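GTP pyrophosphokinase (Streptococcus pneumoniae, PDB 2BE3) probably catalyses transfer of pyrophosphate from ATP to GTP or GDP, making the (p)ppGpp alarmones of the bacterial stringent response. Local coordinates at residues V81-V86 and K90-I95. Numbering follows the deposited sequence.
Sequences VMVQFV and KEVVDI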
ATOM      1  N   VAL A  81     -16.240   2.317   0.677  1.00 70.08           N
ATOM      2  CA  VAL A  81     -16.165   1.666   1.959  1.00 69.48           C
ATOM      3  C   VAL A  81     -17.573   1.346   2.387  1.00 70.40           C
ATOM      4  O   VAL A  81     -18.384   2.245   2.496  1.00 71.19           O
ATOM      5  CB  VAL A  81     -15.405   2.556   2.972  1.00 69.60           C
ATOM      6  CG1 VAL A  81     -15.481   1.999   4.430  1.00 65.02           C
ATOM      7  CG2 VAL A  81     -13.966   2.726   2.494  1.00 67.31           C
HETATM    8  N   MSE A  82     -17.860   0.060   2.587  1.00 71.49           N
HETATM    9  CA  MSE A  82     -19.173  -0.413   2.995  1.00 73.18           C
HETATM   10  C   MSE A  82     -19.214  -0.629   4.498  1.00 72.55           C
HETATM   11  O   MSE A  82     -18.346  -1.283   5.053  1.00 72.79           O
HETATM   12  CB  MSE A  82     -19.526  -1.710   2.244  1.00 75.18           C
HETATM   13  CG  MSE A  82     -20.568  -1.513   1.111  1.00 81.39           C
HETATM   14 SE   MSE A  82     -19.993  -0.218  -0.324  1.00 99.53          SE
HETATM   15  CE  MSE A  82     -18.297  -1.320  -1.007  1.00 92.79           C
ATOM     16  N   VAL A  83     -20.203  -0.036   5.152  1.00 72.06           N
ATOM     17  CA  VAL A  83     -20.339  -0.072   6.597  1.00 70.98           C
ATOM     18  C   VAL A  83     -21.689  -0.677   6.925  1.00 71.55           C
ATOM     19  O   VAL A  83     -22.590  -0.702   6.074  1.00 71.71           O
ATOM     20  CB  VAL A  83     -20.188   1.361   7.265  1.00 71.39           C
ATOM     21  CG1 VAL A  83     -18.804   1.984   6.966  1.00 68.49           C
ATOM     22  CG2 VAL A  83     -21.300   2.306   6.819  1.00 69.47           C
ATOM     23  N   GLN A  84     -21.831  -1.175   8.151  1.00 71.13           N
ATOM     24  CA  GLN A  84     -23.062  -1.775   8.590  1.00 70.42           C
ATOM     25  C   GLN A  84     -24.155  -0.724   8.812  1.00 70.38           C
ATOM     26  O   GLN A  84     -25.272  -0.848   8.273  1.00 70.87           O
ATOM     27  CB  GLN A  84     -22.780  -2.508   9.886  1.00 70.95           C
ATOM     28  CG  GLN A  84     -23.719  -3.604  10.221  1.00 71.74           C
ATOM     29  CD  GLN A  84     -23.192  -4.500  11.318  1.00 72.93           C
ATOM     30  OE1 GLN A  84     -22.524  -4.047  12.269  1.00 72.24           O
ATOM     31  NE2 GLN A  84     -23.515  -5.792  11.211  1.00 69.84           N
ATOM     32  N   PHE A  85     -23.844   0.318   9.589  1.00 69.29           N
ATOM     33  CA  PHE A  85     -24.854   1.284  10.006  1.00 68.67           C
ATOM     34  C   PHE A  85     -24.582   2.682   9.473  1.00 68.77           C
ATOM     35  O   PHE A  85     -23.425   3.092   9.344  1.00 68.26           O
ATOM     36  CB  PHE A  85     -24.890   1.364  11.528  1.00 69.07           C
ATOM     37  CG  PHE A  85     -25.320   0.090  12.204  1.00 70.40           C
ATOM     38  CD1 PHE A  85     -26.663  -0.262  12.254  1.00 69.67           C
ATOM     39  CD2 PHE A  85     -24.389  -0.729  12.830  1.00 70.24           C
ATOM     40  CE1 PHE A  85     -27.067  -1.410  12.879  1.00 70.50           C
ATOM     41  CE2 PHE A  85     -24.804  -1.886  13.480  1.00 72.60           C
ATOM     42  CZ  PHE A  85     -26.141  -2.231  13.492  1.00 71.25           C
ATOM     43  N   VAL A  86     -25.649   3.427   9.210  1.00 68.82           N
ATOM     44  CA  VAL A  86     -25.542   4.875   8.942  1.00 69.23           C
ATOM     45  C   VAL A  86     -24.626   5.583   9.968  1.00 70.35           C
ATOM     46  O   VAL A  86     -23.782   6.397   9.608  1.00 70.11           O
ATOM     47  CB  VAL A  86     -26.953   5.569   8.966  1.00 68.88           C
ATOM     48  CG1 VAL A  86     -26.838   7.118   8.850  1.00 68.83           C
ATOM     49  CG2 VAL A  86     -27.828   5.029   7.901  1.00 66.70           C
ATOM     50  N   LYS A  90     -19.735   8.187  10.444  1.00 68.30           N
ATOM     51  CA  LYS A  90     -18.904   9.137  11.173  1.00 68.70           C
ATOM     52  C   LYS A  90     -17.691   8.471  11.835  1.00 69.16           C
ATOM     53  O   LYS A  90     -16.660   9.098  12.037  1.00 69.75           O
ATOM     54  CB  LYS A  90     -19.741   9.937  12.201  1.00 69.01           C
ATOM     55  CG  LYS A  90     -20.261   9.124  13.413  1.00 68.79           C
ATOM     56  CD  LYS A  90     -21.194   9.973  14.224  1.00 68.25           C
ATOM     57  CE  LYS A  90     -21.699   9.231  15.416  1.00 68.43           C
ATOM     58  NZ  LYS A  90     -22.623   8.111  15.004  1.00 71.25           N
ATOM     59  N   GLU A  91     -17.811   7.198  12.171  1.00 69.41           N
ATOM     60  CA  GLU A  91     -16.737   6.485  12.885  1.00 70.15           C
ATOM     61  C   GLU A  91     -15.549   6.246  11.943  1.00 69.27           C
ATOM     62  O   GLU A  91     -14.386   6.419  12.338  1.00 69.05           O
ATOM     63  CB  GLU A  91     -17.270   5.174  13.508  1.00 69.49           C
ATOM     64  CG  GLU A  91     -18.283   5.407  14.661  1.00 72.06           C
ATOM     65  CD  GLU A  91     -18.591   4.131  15.501  1.00 72.71           C
ATOM     66  OE1 GLU A  91     -17.867   3.116  15.338  1.00 76.20           O
ATOM     67  OE2 GLU A  91     -19.527   4.169  16.338  1.00 71.61           O
ATOM     68  N   VAL A  92     -15.869   5.876  10.700  1.00 68.09           N
ATOM     69  CA  VAL A  92     -14.895   5.751   9.607  1.00 67.59           C
ATOM     70  C   VAL A  92     -14.248   7.064   9.186  1.00 68.23           C
ATOM     71  O   VAL A  92     -13.013   7.146   8.967  1.00 68.82           O
ATOM     72  CB  VAL A  92     -15.532   5.057   8.382  1.00 68.02           C
ATOM     73  CG1 VAL A  92     -14.599   5.156   7.148  1.00 66.80           C
ATOM     74  CG2 VAL A  92     -15.830   3.578   8.741  1.00 64.75           C
ATOM     75  N   VAL A  93     -15.079   8.106   9.081  1.00 67.93           N
ATOM     76  CA  VAL A  93     -14.588   9.439   8.850  1.00 67.30           C
ATOM     77  C   VAL A  93     -13.597   9.876   9.943  1.00 67.95           C
ATOM     78  O   VAL A  93     -12.562  10.463   9.624  1.00 69.54           O
ATOM     79  CB  VAL A  93     -15.771  10.425   8.618  1.00 67.73           C
ATOM     80  CG1 VAL A  93     -15.287  11.860   8.483  1.00 64.70           C
ATOM     81  CG2 VAL A  93     -16.570   9.980   7.368  1.00 65.82           C
ATOM     82  N   ASP A  94     -13.883   9.581  11.211  1.00 67.92           N
ATOM     83  CA  ASP A  94     -12.925   9.832  12.302  1.00 68.11           C
ATOM     84  C   ASP A  94     -11.571   9.154  12.090  1.00 68.11           C
ATOM     85  O   ASP A  94     -10.525   9.750  12.301  1.00 66.72           O
ATOM     86  CB  ASP A  94     -13.487   9.359  13.665  1.00 68.67           C
ATOM     87  CG  ASP A  94     -14.609  10.237  14.180  1.00 69.19           C
ATOM     88  OD1 ASP A  94     -14.828  11.318  13.634  1.00 73.90           O
ATOM     89  OD2 ASP A  94     -15.304   9.838  15.130  1.00 72.29           O
ATOM     90  N   ILE A  95     -11.602   7.879  11.718  1.00 69.16           N
ATOM     91  CA  ILE A  95     -10.369   7.146  11.452  1.00 70.12           C
ATOM     92  C   ILE A  95      -9.597   7.773  10.283  1.00 70.32           C
ATOM     93  O   ILE A  95      -8.393   7.801  10.331  1.00 71.59           O
ATOM     94  CB  ILE A  95     -10.630   5.635  11.193  1.00 70.58           C
ATOM     95  CG1 ILE A  95     -11.131   4.940  12.459  1.00 70.78           C
ATOM     96  CG2 ILE A  95      -9.349   4.914  10.749  1.00 71.62           C
ATOM     97  CD1 ILE A  95     -11.880   3.650  12.104  1.00 75.84           C
TER
HETATM   98  O   HOH W   1     -22.524   8.634  10.767  1.00 35.80           O
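Val83, the last residue of strand 77-83, and Val92, in the first half of helix 89-97, face each other across the contact, their CA atoms 8.5 Å apart. The chain leaves the strand, turns through residues 84-88 and comes back as a helix packed on one face of the mixed sheet, within the RelA/SpoT family region. Within that helix Asp94 N bonds to Lys90 O over 2.9 Å. One water links the turn to the start of the helix, 2.8 Å from Val86 O, to which it donates, and 2.8 Å from Lys90 N, from which it accepts. Asp88 also ties the turn together, its carboxylate taking the N-H of Phe85.

Three buried valines carry the side-chain contact. Val92 directs both methyls at the strand: CG2 meets CG1 of Val83 at 3.8 Å, and CG1 lies more loosely at 4.3 Å from CG1 of Val81. In Val92, CG1 stands opposite the backbone N (chi1 170°) and CG2 opposite the carbonyl carbon, which splits the two branches between alternate residues of the strand. Met82, between Val81 and Val83, is a selenomethionine whose side chain lies on the other face of the sheet, where it touches Leu148. Ile42 and Ile145 from the two flanking strands also touch Val92, extending the apolar patch beneath the helix.

At the turn, water bonds Val86 O and Lys90 N, and Asp88 bonds Phe85 N. With no direct hydrogen bond between the segments, the packing of branched aliphatic methyls sets the helix on the sheet.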